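Local atomic coordinates of ARF GTPase-activating protein GIT1 (PDB entry 6IUH), a protein that probably stimulates GTP hydrolysis by ARF GTPases and serves as a scaffold, here with its C-terminal helical domain bound to the chain of another protein. Residues A[40-45]-A[102-107]; A[81-86]-A[113-118]; A[14-19]-A[121-126]; A[62-67]-A[71-76]. All blocks are in the same frame, centred on the assembly; numbering follows the deposited sequence. Where two conformers were deposited one is given.

Contact 1: residues A[40-45]-A[102-107]; sequences DSFVPC and QLLTQQ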
loop_
_atom_site.group_PDB
_atom_site.type_symbol
_atom_site.label_atom_id
_atom_site.label_comp_id
_atom_site.label_asym_id
_atom_site.label_seq_id
_atom_site.Cartn_x
_atom_site.Cartn_y
_atom_site.Cartn_z
ATOM N N ASP A 40 -5.828 -9.275 15.153
ATOM C CA ASP A 40 -5.235 -8.417 16.173
ATOM C C ASP A 40 -3.997 -7.695 15.647
ATOM O O ASP A 40 -3.536 -6.724 16.245
ATOM C CB ASP A 40 -4.868 -9.230 17.414
ATOM C CG ASP A 40 -3.849 -10.313 17.118
ATOM O OD1 ASP A 40 -3.985 -10.986 16.076
ATOM O OD2 ASP A 40 -2.912 -10.485 17.924
ATOM N N SER A 41 -3.459 -8.172 14.529
ATOM C CA SER A 41 -2.233 -7.607 13.980
ATOM C C SER A 41 -2.502 -6.526 12.937
ATOM O O SER A 41 -1.565 -5.949 12.383
ATOM C CB SER A 41 -1.369 -8.714 13.369
ATOM O OG SER A 41 -0.934 -9.627 14.362
ATOM N N PHE A 42 -3.775 -6.241 12.673
ATOM C CA PHE A 42 -4.123 -5.275 11.631
ATOM C C PHE A 42 -3.646 -3.859 11.955
ATOM O O PHE A 42 -3.128 -3.163 11.082
ATOM C CB PHE A 42 -5.634 -5.268 11.382
ATOM C CG PHE A 42 -6.102 -6.353 10.449
ATOM C CD1 PHE A 42 -5.291 -7.439 10.159
ATOM C CD2 PHE A 42 -7.349 -6.278 9.850
ATOM C CE1 PHE A 42 -5.719 -8.435 9.297
ATOM C CE2 PHE A 42 -7.783 -7.272 8.989
ATOM C CZ PHE A 42 -6.966 -8.352 8.712
ATOM N N VAL A 43 -3.814 -3.435 13.205
ATOM C CA VAL A 43 -3.379 -2.097 13.610
ATOM C C VAL A 43 -1.852 -1.924 13.556
ATOM O O VAL A 43 -1.375 -0.960 12.955
ATOM C CB VAL A 43 -3.892 -1.737 15.026
ATOM C CG1 VAL A 43 -3.213 -0.476 15.540
ATOM C CG2 VAL A 43 -5.396 -1.567 15.013
ATOM N N PRO A 44 -1.075 -2.844 14.167
ATOM C CA PRO A 44 0.374 -2.633 14.048
ATOM C C PRO A 44 0.884 -2.764 12.613
ATOM O O PRO A 44 1.835 -2.071 12.248
ATOM C CB PRO A 44 0.967 -3.729 14.940
ATOM C CG PRO A 44 -0.090 -4.763 15.037
ATOM C CD PRO A 44 -1.383 -4.013 15.012
ATOM N N CYS A 45 0.266 -3.629 11.813
ATOM C CA CYS A 45 0.646 -3.754 10.408
ATOM C C CYS A 45 0.387 -2.453 9.658
ATOM O O CYS A 45 1.236 -1.989 8.900
ATOM C CB CYS A 45 -0.103 -4.903 9.731
ATOM S SG CYS A 45 0.579 -6.546 10.070
ATOM N N GLN A 102 -15.338 -10.139 7.710
ATOM C CA GLN A 102 -15.346 -10.328 6.264
ATOM C C GLN A 102 -15.290 -8.977 5.566
ATOM O O GLN A 102 -14.446 -8.747 4.701
ATOM C CB GLN A 102 -16.588 -11.106 5.825
ATOM C CG GLN A 102 -16.662 -12.514 6.391
ATOM C CD GLN A 102 -15.513 -13.389 5.933
ATOM O OE1 GLN A 102 -14.974 -13.209 4.841
ATOM N NE2 GLN A 102 -15.130 -14.344 6.771
ATOM N N LEU A 103 -16.194 -8.088 5.956
ATOM C CA LEU A 103 -16.219 -6.736 5.418
ATOM C C LEU A 103 -14.917 -6.004 5.730
ATOM O O LEU A 103 -14.354 -5.329 4.871
ATOM C CB LEU A 103 -17.413 -5.962 5.978
ATOM C CG LEU A 103 -17.510 -4.489 5.584
ATOM C CD1 LEU A 103 -17.567 -4.337 4.070
ATOM C CD2 LEU A 103 -18.722 -3.841 6.240
ATOM N N LEU A 104 -14.439 -6.152 6.963
ATOM C CA LEU A 104 -13.190 -5.530 7.391
ATOM C C LEU A 104 -12.009 -5.946 6.521
ATOM O O LEU A 104 -11.280 -5.103 6.003
ATOM C CB LEU A 104 -12.896 -5.881 8.846
ATOM C CG LEU A 104 -11.490 -5.524 9.331
ATOM C CD1 LEU A 104 -11.317 -4.016 9.416
ATOM C CD2 LEU A 104 -11.218 -6.187 10.673
ATOM N N THR A 105 -11.825 -7.254 6.375
ATOM C CA THR A 105 -10.724 -7.792 5.585
ATOM C C THR A 105 -10.802 -7.319 4.138
ATOM O O THR A 105 -9.785 -6.965 3.537
ATOM C CB THR A 105 -10.710 -9.328 5.627
ATOM O OG1 THR A 105 -10.544 -9.761 6.982
ATOM C CG2 THR A 105 -9.569 -9.877 4.787
ATOM N N GLN A 106 -12.011 -7.302 3.587
ATOM C CA GLN A 106 -12.210 -6.799 2.230
ATOM C C GLN A 106 -11.726 -5.361 2.101
ATOM O O GLN A 106 -10.968 -5.035 1.189
ATOM C CB GLN A 106 -13.681 -6.894 1.824
ATOM C CG GLN A 106 -14.176 -8.321 1.609
ATOM C CD GLN A 106 -15.688 -8.417 1.597
ATOM O OE1 GLN A 106 -16.385 -7.403 1.579
ATOM N NE2 GLN A 106 -16.206 -9.641 1.617
ATOM N N GLN A 107 -12.156 -4.506 3.023
ATOM C CA GLN A 107 -11.796 -3.094 2.971
ATOM C C GLN A 107 -10.294 -2.897 3.154
ATOM O O GLN A 107 -9.680 -2.073 2.476
ATOM C CB GLN A 107 -12.572 -2.309 4.026
ATOM C CG GLN A 107 -14.064 -2.213 3.741
ATOM C CD GLN A 107 -14.355 -1.528 2.419
ATOM O OE1 GLN A 107 -13.817 -0.460 2.128
ATOM N NE2 GLN A 107 -15.207 -2.146 1.607
#
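Phe42, in the first turn of helix 42-57, sends its ring toward Leu104 and Thr105 near the start of helix 101-128. The backbones stay well apart, 9.3 Å between the CA atoms of Phe42 and Thr105, so side chains span the gap. The tight part is the ring against Leu104: CD2 of Phe42 lies 4.0 Å from CD2 of Leu104, and CE2 of the same ring is 4.1 Å from CG of Leu104. The methyl approaches the ring obliquely, and the two side chains run past each other in opposite senses. Phe42 gets there with CG anti to its carbonyl carbon (chi1 -83°), whereas Leu104 holds CG anti to the backbone N (chi1 168°). Phe42 supplies 59 of the 107 Å² buried between the segments.

Thr105 makes the looser approach. Its OG1 stands near the plane of the Phe42 ring, at the edge and 4.2 Å from CZ, but this hydroxyl is engaged along its own helix, hydrogen-bonded to the carbonyl of Phe101. The loose side is at the segment ends, where Asp40, Gln102 and Leu103 are exposed and their side chains stay well clear of the opposite segment.

Other parts of the fold complete the enclosure of the ring. His39 meets it edge-to-face, Leu30 and Ala34 of helix 13-35 pack against it, and Cys87 at the end of helix 67-87 also touches it, so Phe42 lies where all four helices of the bundle converge.

Contact 2: residues A[81-86]-A[113-118]; sequences YRLQSE and YDIAKA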
loop_
_atom_site.group_PDB
_atom_site.type_symbol
_atom_site.label_atom_id
_atom_site.label_comp_id
_atom_site.label_asym_id
_atom_site.label_seq_id
_atom_site.Cartn_x
_atom_site.Cartn_y
_atom_site.Cartn_z
ATOM N N TYR A 81 -4.134 6.359 4.684
ATOM C CA TYR A 81 -5.014 6.953 5.685
ATOM C C TYR A 81 -6.304 6.150 5.807
ATOM O O TYR A 81 -6.776 5.877 6.913
ATOM C CB TYR A 81 -5.321 8.404 5.319
ATOM C CG TYR A 81 -6.185 9.137 6.319
ATOM C CD1 TYR A 81 -5.621 9.788 7.407
ATOM C CD2 TYR A 81 -7.563 9.193 6.163
ATOM C CE1 TYR A 81 -6.410 10.466 8.321
ATOM C CE2 TYR A 81 -8.358 9.867 7.069
ATOM C CZ TYR A 81 -7.777 10.501 8.144
ATOM O OH TYR A 81 -8.569 11.173 9.045
ATOM N N ARG A 82 -6.871 5.785 4.660
ATOM C CA ARG A 82 -8.067 4.954 4.615
ATOM C C ARG A 82 -7.836 3.609 5.309
ATOM O O ARG A 82 -8.705 3.118 6.036
ATOM C CB ARG A 82 -8.501 4.741 3.164
ATOM C CG ARG A 82 -9.797 3.969 2.990
ATOM C CD ARG A 82 -9.996 3.570 1.535
ATOM N NE ARG A 82 -10.981 2.501 1.393
ATOM C CZ ARG A 82 -11.097 1.731 0.316
ATOM N NH1 ARG A 82 -10.283 1.907 -0.716
ATOM N NH2 ARG A 82 -12.022 0.781 0.273
ATOM N N LEU A 83 -6.666 3.018 5.080
ATOM C CA LEU A 83 -6.293 1.765 5.733
ATOM C C LEU A 83 -6.246 1.921 7.247
ATOM O O LEU A 83 -6.788 1.098 7.986
ATOM C CB LEU A 83 -4.936 1.275 5.224
ATOM C CG LEU A 83 -4.385 0.008 5.883
ATOM C CD1 LEU A 83 -5.286 -1.175 5.585
ATOM C CD2 LEU A 83 -2.962 -0.269 5.416
ATOM N N GLN A 84 -5.583 2.979 7.697
ATOM C CA GLN A 84 -5.466 3.270 9.120
ATOM C C GLN A 84 -6.846 3.397 9.754
ATOM O O GLN A 84 -7.071 2.933 10.874
ATOM C CB GLN A 84 -4.658 4.551 9.330
ATOM C CG GLN A 84 -4.110 4.735 10.731
ATOM C CD GLN A 84 -3.241 5.972 10.846
ATOM O OE1 GLN A 84 -3.612 7.048 10.379
ATOM N NE2 GLN A 84 -2.073 5.820 11.457
ATOM N N SER A 85 -7.767 4.025 9.028
ATOM C CA SER A 85 -9.137 4.192 9.499
ATOM C C SER A 85 -9.835 2.849 9.665
ATOM O O SER A 85 -10.554 2.624 10.636
ATOM C CB SER A 85 -9.935 5.070 8.534
ATOM O OG SER A 85 -9.406 6.385 8.480
ATOM N N GLU A 86 -9.619 1.960 8.705
ATOM C CA GLU A 86 -10.277 0.662 8.707
ATOM C C GLU A 86 -9.760 -0.253 9.812
ATOM O O GLU A 86 -10.534 -0.962 10.451
ATOM C CB GLU A 86 -10.103 -0.011 7.343
ATOM C CG GLU A 86 -10.925 0.631 6.241
ATOM C CD GLU A 86 -12.412 0.371 6.405
ATOM O OE1 GLU A 86 -12.771 -0.639 7.047
ATOM O OE2 GLU A 86 -13.219 1.174 5.893
ATOM N N TYR A 113 -4.152 -2.691 -1.815
ATOM C CA TYR A 113 -4.088 -2.778 -3.272
ATOM C C TYR A 113 -3.745 -1.427 -3.890
ATOM O O TYR A 113 -2.874 -1.331 -4.755
ATOM C CB TYR A 113 -5.417 -3.283 -3.838
ATOM C CG TYR A 113 -5.463 -3.336 -5.353
ATOM C CD1 TYR A 113 -5.053 -4.473 -6.040
ATOM C CD2 TYR A 113 -5.922 -2.252 -6.096
ATOM C CE1 TYR A 113 -5.097 -4.528 -7.421
ATOM C CE2 TYR A 113 -5.969 -2.300 -7.473
ATOM C CZ TYR A 113 -5.555 -3.438 -8.131
ATOM O OH TYR A 113 -5.604 -3.484 -9.503
ATOM N N ASP A 114 -4.447 -0.389 -3.448
ATOM C CA ASP A 114 -4.242 0.950 -3.985
ATOM C C ASP A 114 -2.919 1.557 -3.524
ATOM O O ASP A 114 -2.322 2.359 -4.246
ATOM C CB ASP A 114 -5.411 1.863 -3.603
ATOM C CG ASP A 114 -6.607 1.687 -4.524
ATOM O OD1 ASP A 114 -6.426 1.136 -5.631
ATOM O OD2 ASP A 114 -7.724 2.103 -4.152
ATOM N N ILE A 115 -2.460 1.178 -2.335
ATOM C CA ILE A 115 -1.154 1.626 -1.857
ATOM C C ILE A 115 -0.064 1.050 -2.755
ATOM O O ILE A 115 0.822 1.767 -3.217
ATOM C CB ILE A 115 -0.888 1.212 -0.398
ATOM C CG1 ILE A 115 -1.860 1.914 0.546
ATOM C CG2 ILE A 115 0.538 1.561 0.001
ATOM C CD1 ILE A 115 -1.752 1.455 1.982
ATOM N N ALA A 116 -0.145 -0.253 -3.005
ATOM C CA ALA A 116 0.785 -0.924 -3.905
ATOM C C ALA A 116 0.698 -0.355 -5.319
ATOM O O ALA A 116 1.718 -0.171 -5.985
ATOM C CB ALA A 116 0.518 -2.419 -3.919
ATOM N N LYS A 117 -0.524 -0.085 -5.771
ATOM C CA LYS A 117 -0.751 0.495 -7.096
ATOM C C LYS A 117 -0.027 1.825 -7.247
ATOM O O LYS A 117 0.690 2.049 -8.225
ATOM C CB LYS A 117 -2.249 0.687 -7.344
ATOM C CG LYS A 117 -2.614 1.080 -8.770
ATOM C CD LYS A 117 -4.123 1.232 -8.908
ATOM C CE LYS A 117 -4.552 1.432 -10.348
ATOM N NZ LYS A 117 -6.034 1.510 -10.455
ATOM N N ALA A 118 -0.219 2.703 -6.267
ATOM C CA ALA A 118 0.427 4.009 -6.258
ATOM C C ALA A 118 1.946 3.876 -6.173
ATOM O O ALA A 118 2.680 4.599 -6.850
ATOM C CB ALA A 118 -0.097 4.849 -5.097
HETATM O O HOH W 1 -9.891 0.509 -3.281
HETATM O O HOH W 2 -7.890 3.647 -1.919
#
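The CA atoms of Leu83 on helix 67-87 and Ile115 on helix 101-128 are the nearest pair across the segments, at 9.2 Å, a spacing that side chains must fill. They do so with one methyl from each residue: CD2 of Leu83 is 4.0 Å from CD1 of Ile115, and the two side chains cross at about a right angle. Ile115 reaches the partner because CG1 stands anti to its carbonyl carbon (chi1 -65°) and the chain then extends to CD1. Both residues are buried, with Ile49 of helix 42-57 packing on each.

Beside this apolar pair, Arg82 and Asp114 face each other without forming a salt bridge, since NH1 of Arg82 is 4.3 Å from OD2 of Asp114. Two waters fill the interval, both in the plane of the guanidinium at its edge. Water 1 accepts from NH1 of Arg82 at 2.9 Å and donates to OD2 of Asp114 at 2.8 Å. Water 2 repeats the pattern, 3.2 Å from NH1 of Arg82 and 2.7 Å from OD2 of Asp114. The other ends are also occupied: NH2 of Arg82 bonds to Gln107 and Gln110, while OD1 of Asp114 bonds to a polar side chain on the chain of another protein.

Opposite charges linked through paired waters suggest an attraction that is probably softened by the intervening solvent. The bonds gripping the guanidinium should fix its rotation, and its hydrated link to Asp114 probably helps to position a carboxylate whose OD1 is bonded to the partner protein.

Contact 3: residues A[14-19]-A[121-126]; sequences EDVILK and QLVTIT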
loop_
_atom_site.group_PDB
_atom_site.type_symbol
_atom_site.label_atom_id
_atom_site.label_comp_id
_atom_site.label_asym_id
_atom_site.label_seq_id
_atom_site.Cartn_x
_atom_site.Cartn_y
_atom_site.Cartn_z
ATOM N N GLU A 14 17.335 3.995 -7.081
ATOM C CA GLU A 14 17.766 3.123 -5.994
ATOM C C GLU A 14 17.027 3.449 -4.699
ATOM O O GLU A 14 16.602 2.547 -3.978
ATOM C CB GLU A 14 19.278 3.231 -5.776
ATOM C CG GLU A 14 20.125 2.575 -6.864
ATOM C CD GLU A 14 20.197 3.396 -8.140
ATOM O OE1 GLU A 14 19.741 4.560 -8.132
ATOM O OE2 GLU A 14 20.715 2.876 -9.152
ATOM N N ASP A 15 16.874 4.737 -4.408
ATOM C CA ASP A 15 16.167 5.157 -3.204
ATOM C C ASP A 15 14.684 4.809 -3.282
ATOM O O ASP A 15 14.095 4.372 -2.297
ATOM C CB ASP A 15 16.340 6.656 -2.964
ATOM C CG ASP A 15 17.712 7.006 -2.421
ATOM O OD1 ASP A 15 18.370 6.115 -1.843
ATOM O OD2 ASP A 15 18.132 8.173 -2.567
ATOM N N VAL A 16 14.083 5.003 -4.451
ATOM C CA VAL A 16 12.666 4.698 -4.624
ATOM C C VAL A 16 12.414 3.206 -4.453
ATOM O O VAL A 16 11.446 2.804 -3.808
ATOM C CB VAL A 16 12.149 5.159 -6.001
ATOM C CG1 VAL A 16 10.693 4.761 -6.188
ATOM C CG2 VAL A 16 12.301 6.656 -6.136
ATOM N N ILE A 17 13.299 2.388 -5.016
ATOM C CA ILE A 17 13.194 0.938 -4.876
ATOM C C ILE A 17 13.276 0.513 -3.409
ATOM O O ILE A 17 12.489 -0.321 -2.954
ATOM C CB ILE A 17 14.290 0.216 -5.685
ATOM C CG1 ILE A 17 13.996 0.324 -7.182
ATOM C CG2 ILE A 17 14.389 -1.248 -5.278
ATOM C CD1 ILE A 17 15.085 -0.242 -8.059
ATOM N N LEU A 18 14.216 1.098 -2.671
ATOM C CA LEU A 18 14.390 0.775 -1.256
ATOM C C LEU A 18 13.129 1.058 -0.444
ATOM O O LEU A 18 12.685 0.215 0.338
ATOM C CB LEU A 18 15.571 1.554 -0.665
ATOM C CG LEU A 18 16.970 1.097 -1.085
ATOM C CD1 LEU A 18 18.040 1.955 -0.425
ATOM C CD2 LEU A 18 17.179 -0.373 -0.752
ATOM N N LYS A 19 12.547 2.237 -0.633
ATOM C CA LYS A 19 11.353 2.608 0.116
ATOM C C LYS A 19 10.134 1.823 -0.362
ATOM O O LYS A 19 9.243 1.510 0.427
ATOM C CB LYS A 19 11.097 4.113 0.014
ATOM C CG LYS A 19 12.163 4.961 0.700
ATOM C CD LYS A 19 12.282 4.622 2.176
ATOM C CE LYS A 19 13.400 5.413 2.840
ATOM N NZ LYS A 19 14.738 5.071 2.282
ATOM N N GLN A 121 3.326 2.930 -9.480
ATOM C CA GLN A 121 3.290 4.072 -10.386
ATOM C C GLN A 121 4.479 4.990 -10.137
ATOM O O GLN A 121 5.118 5.458 -11.074
ATOM C CB GLN A 121 1.978 4.845 -10.231
ATOM C CG GLN A 121 0.760 4.090 -10.738
ATOM C CD GLN A 121 -0.551 4.754 -10.356
ATOM O OE1 GLN A 121 -0.570 5.806 -9.719
ATOM N NE2 GLN A 121 -1.658 4.133 -10.743
ATOM N N LEU A 122 4.780 5.224 -8.864
ATOM C CA LEU A 122 5.898 6.078 -8.478
ATOM C C LEU A 122 7.239 5.489 -8.901
ATOM O O LEU A 122 8.150 6.225 -9.291
ATOM C CB LEU A 122 5.877 6.315 -6.967
ATOM C CG LEU A 122 4.728 7.203 -6.488
ATOM C CD1 LEU A 122 4.592 7.145 -4.969
ATOM C CD2 LEU A 122 4.936 8.635 -6.948
ATOM N N VAL A 123 7.360 4.166 -8.818
ATOM C CA VAL A 123 8.557 3.480 -9.291
ATOM C C VAL A 123 8.730 3.701 -10.790
ATOM O O VAL A 123 9.825 4.014 -11.261
ATOM C CB VAL A 123 8.505 1.965 -9.003
ATOM C CG1 VAL A 123 9.641 1.244 -9.719
ATOM C CG2 VAL A 123 8.573 1.706 -7.509
ATOM N N THR A 124 7.637 3.542 -11.528
ATOM C CA THR A 124 7.644 3.713 -12.977
ATOM C C THR A 124 8.001 5.144 -13.373
ATOM O O THR A 124 8.839 5.357 -14.247
ATOM C CB THR A 124 6.276 3.350 -13.589
ATOM O OG1 THR A 124 6.010 1.959 -13.372
ATOM C CG2 THR A 124 6.264 3.634 -15.083
ATOM N N ILE A 125 7.359 6.113 -12.727
ATOM C CA ILE A 125 7.620 7.525 -12.994
ATOM C C ILE A 125 9.091 7.861 -12.807
ATOM O O ILE A 125 9.708 8.504 -13.656
ATOM C CB ILE A 125 6.792 8.442 -12.074
ATOM C CG1 ILE A 125 5.301 8.315 -12.380
ATOM C CG2 ILE A 125 7.236 9.886 -12.229
ATOM C CD1 ILE A 125 4.418 8.862 -11.273
ATOM N N THR A 126 9.648 7.414 -11.688
ATOM C CA THR A 126 11.028 7.726 -11.345
ATOM C C THR A 126 11.998 7.156 -12.375
ATOM O O THR A 126 12.925 7.837 -12.810
ATOM C CB THR A 126 11.385 7.191 -9.951
ATOM O OG1 THR A 126 10.552 7.828 -8.973
ATOM C CG2 THR A 126 12.840 7.473 -9.628
#
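Val16 of helix 13-35 lies against Val123 and Thr126 of helix 101-128, and its two methyls divide the work. CG1, anti to the backbone N (chi1 177°), reaches CG2 of Val123 at 3.9 Å and the backbone CA of Val123 at 4.0 Å. CG2, anti to the carbonyl carbon, turns instead to Thr126, 3.5 Å from its OG1 and 3.6 Å from its CG2. The valine thus covers both branches of the threonine, the two side chains sliding past each other in opposite directions, while its approach to Val123 is slanted.

The rotamer of Thr126 (chi1 -62°) puts OG1 beside its own backbone N, and this hydroxyl donates to the carbonyl O of Leu122 at 2.9 Å. That oxygen also receives the helical N-H of Thr126 from the opposite face of its plane, so the hydroxyl of this buried threonine is satisfied inside its own helix, and its CG2 remains turned to Val16.

The local axes pass 9.8 Å apart at 171°, very nearly antiparallel. Such pairing of the first and last helices is what an up-and-down four-helix bundle requires, consistent with the focal adhesion targeting-like fold of GIT C-terminal domains.

Contact 4: residues A[62-67]-A[71-76]; sequences KRPALE and SSLRLL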
loop_
_atom_site.group_PDB
_atom_site.type_symbol
_atom_site.label_atom_id
_atom_site.label_comp_id
_atom_site.label_asym_id
_atom_site.label_seq_id
_atom_site.Cartn_x
_atom_site.Cartn_y
_atom_site.Cartn_z
ATOM N N LYS A 62 8.081 18.502 -1.621
ATOM C CA LYS A 62 6.866 18.873 -0.907
ATOM C C LYS A 62 5.779 19.268 -1.899
ATOM O O LYS A 62 4.607 18.948 -1.712
ATOM C CB LYS A 62 7.150 20.011 0.077
ATOM C CG LYS A 62 7.897 19.568 1.327
ATOM C CD LYS A 62 8.911 20.609 1.784
ATOM C CE LYS A 62 8.264 21.965 2.021
ATOM N NZ LYS A 62 9.260 22.980 2.465
ATOM N N ARG A 63 6.183 19.956 -2.962
ATOM C CA ARG A 63 5.273 20.289 -4.050
ATOM C C ARG A 63 5.841 19.794 -5.374
ATOM O O ARG A 63 6.565 20.519 -6.051
ATOM C CB ARG A 63 5.024 21.795 -4.099
ATOM C CG ARG A 63 4.479 22.354 -2.798
ATOM C CD ARG A 63 4.288 23.857 -2.872
ATOM N NE ARG A 63 5.524 24.559 -3.207
ATOM C CZ ARG A 63 6.432 24.937 -2.314
ATOM N NH1 ARG A 63 7.527 25.574 -2.709
ATOM N NH2 ARG A 63 6.249 24.677 -1.027
ATOM N N PRO A 64 5.522 18.542 -5.737
ATOM C CA PRO A 64 6.042 17.923 -6.960
ATOM C C PRO A 64 5.672 18.709 -8.209
ATOM O O PRO A 64 4.567 19.246 -8.295
ATOM C CB PRO A 64 5.372 16.545 -6.970
ATOM C CG PRO A 64 5.019 16.281 -5.549
ATOM C CD PRO A 64 4.664 17.621 -4.976
ATOM N N ALA A 65 6.594 18.771 -9.163
ATOM C CA ALA A 65 6.349 19.453 -10.425
ATOM C C ALA A 65 5.560 18.559 -11.375
ATOM O O ALA A 65 4.687 19.028 -12.104
ATOM C CB ALA A 65 7.659 19.873 -11.061
ATOM N N LEU A 66 5.866 17.266 -11.356
ATOM C CA LEU A 66 5.253 16.327 -12.288
ATOM C C LEU A 66 3.830 15.974 -11.887
ATOM O O LEU A 66 3.569 15.569 -10.751
ATOM C CB LEU A 66 6.091 15.051 -12.399
ATOM C CG LEU A 66 7.428 15.163 -13.136
ATOM C CD1 LEU A 66 8.229 13.884 -12.966
ATOM C CD2 LEU A 66 7.209 15.466 -14.613
ATOM N N GLU A 67 2.915 16.134 -12.835
ATOM C CA GLU A 67 1.515 15.781 -12.633
ATOM C C GLU A 67 1.320 14.317 -12.209
ATOM O O GLU A 67 0.527 14.048 -11.306
ATOM C CB GLU A 67 0.713 16.076 -13.905
ATOM C CG GLU A 67 -0.789 16.147 -13.695
ATOM C CD GLU A 67 -1.236 17.468 -13.091
ATOM O OE1 GLU A 67 -0.369 18.315 -12.784
ATOM O OE2 GLU A 67 -2.459 17.663 -12.931
ATOM N N SER A 71 -0.481 12.981 -8.666
ATOM C CA SER A 71 -1.601 12.045 -8.689
ATOM C C SER A 71 -1.305 10.776 -7.899
ATOM O O SER A 71 -2.132 10.321 -7.106
ATOM C CB SER A 71 -1.961 11.675 -10.132
ATOM O OG SER A 71 -3.032 10.749 -10.170
ATOM N N SER A 72 -0.128 10.204 -8.120
ATOM C CA SER A 72 0.233 8.954 -7.461
ATOM C C SER A 72 0.449 9.149 -5.960
ATOM O O SER A 72 0.090 8.280 -5.160
ATOM C CB SER A 72 1.479 8.350 -8.108
ATOM O OG SER A 72 1.197 7.928 -9.434
ATOM N N LEU A 73 1.022 10.286 -5.574
ATOM C CA LEU A 73 1.200 10.575 -4.154
ATOM C C LEU A 73 -0.145 10.744 -3.468
ATOM O O LEU A 73 -0.315 10.349 -2.315
ATOM C CB LEU A 73 2.059 11.824 -3.949
ATOM C CG LEU A 73 3.562 11.614 -4.128
ATOM C CD1 LEU A 73 4.316 12.913 -3.900
ATOM C CD2 LEU A 73 4.061 10.526 -3.190
ATOM N N ARG A 74 -1.102 11.329 -4.179
ATOM C CA ARG A 74 -2.441 11.508 -3.639
ATOM C C ARG A 74 -3.083 10.155 -3.351
ATOM O O ARG A 74 -3.688 9.959 -2.297
ATOM C CB ARG A 74 -3.312 12.315 -4.602
ATOM C CG ARG A 74 -4.666 12.700 -4.030
ATOM C CD ARG A 74 -5.413 13.650 -4.953
ATOM N NE ARG A 74 -4.632 14.845 -5.260
ATOM C CZ ARG A 74 -4.114 15.113 -6.454
ATOM N NH1 ARG A 74 -4.301 14.275 -7.464
ATOM N NH2 ARG A 74 -3.416 16.225 -6.642
ATOM N N LEU A 75 -2.941 9.222 -4.286
ATOM C CA LEU A 75 -3.499 7.885 -4.114
ATOM C C LEU A 75 -2.805 7.138 -2.981
ATOM O O LEU A 75 -3.457 6.510 -2.144
ATOM C CB LEU A 75 -3.382 7.092 -5.412
ATOM C CG LEU A 75 -3.953 5.677 -5.391
ATOM C CD1 LEU A 75 -5.430 5.708 -5.045
ATOM C CD2 LEU A 75 -3.725 5.013 -6.744
ATOM N N LEU A 76 -1.478 7.208 -2.970
ATOM C CA LEU A 76 -0.662 6.593 -1.929
ATOM C C LEU A 76 -1.058 7.069 -0.533
ATOM O O LEU A 76 -1.325 6.262 0.357
ATOM C CB LEU A 76 0.816 6.897 -2.171
ATOM C CG LEU A 76 1.811 6.200 -1.247
ATOM C CD1 LEU A 76 1.944 4.734 -1.625
ATOM C CD2 LEU A 76 3.168 6.897 -1.271
#
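Pro64 and Leu73 meet side chain to side chain, the proline ring and the leucine branch inclined to each other rather than aligned. The touch is narrow: CG of Pro64, at the outer corner of the ring, lies 3.8 Å from CD1 of Leu73. Leu73 projects toward the loop because its CG is anti to the carbonyl carbon (chi1 -78°) and its CD1 continues the chain outward, fully extended from CA. The CB of Pro64 is directed toward the helix and its ring has few ways to turn aside, so two apolar groups bridge CA atoms that are 9.2 Å apart.

Glu67 and Ser71 are joined through their backbones instead. N of Ser71 donates to O of Glu67 at 3.0 Å with an N-H...O angle of 161°, a normal first-turn helical bond; CB of Ser71 rests 3.6 Å from the same oxygen of Glu67. Leu66 occupies the N-cap position just before this turn.

The touching residues lie near the surface: Pro64 and Leu73 are partly exposed, Glu67 and Ser71 exposed. The loop 62-67 follows helix 42-57 and folds back along the beginning of helix 67-87, where Pro64 O also receives a bond from Arg70. Phe60 packs on Leu73 as well, while Ser72 and Leu76 turn to helix 101-128.

From the N terminus, contact 3 opens first at 14-19 and closes last at 121-126, enclosing the other three and tying the first helix to the last. Contact 1 opens next at 40-45 and closes at 102-107, joining helix 42-57 to helix 101-128; contact 4, a short closure between the loop after helix 42-57 and helix 67-87, nests inside it. Contact 2 begins at 81-86, before contact 1 has closed, and ends at 113-118, so these two cross; it joins helix 67-87 to helix 101-128. Contacts 1 and 3 lie on opposite sides of the chain's centre, about 27 Å between their centres. Contact 4 adjoins contact 3 through Gln121 OE1 and Ser72 OG, 2.8 Å apart.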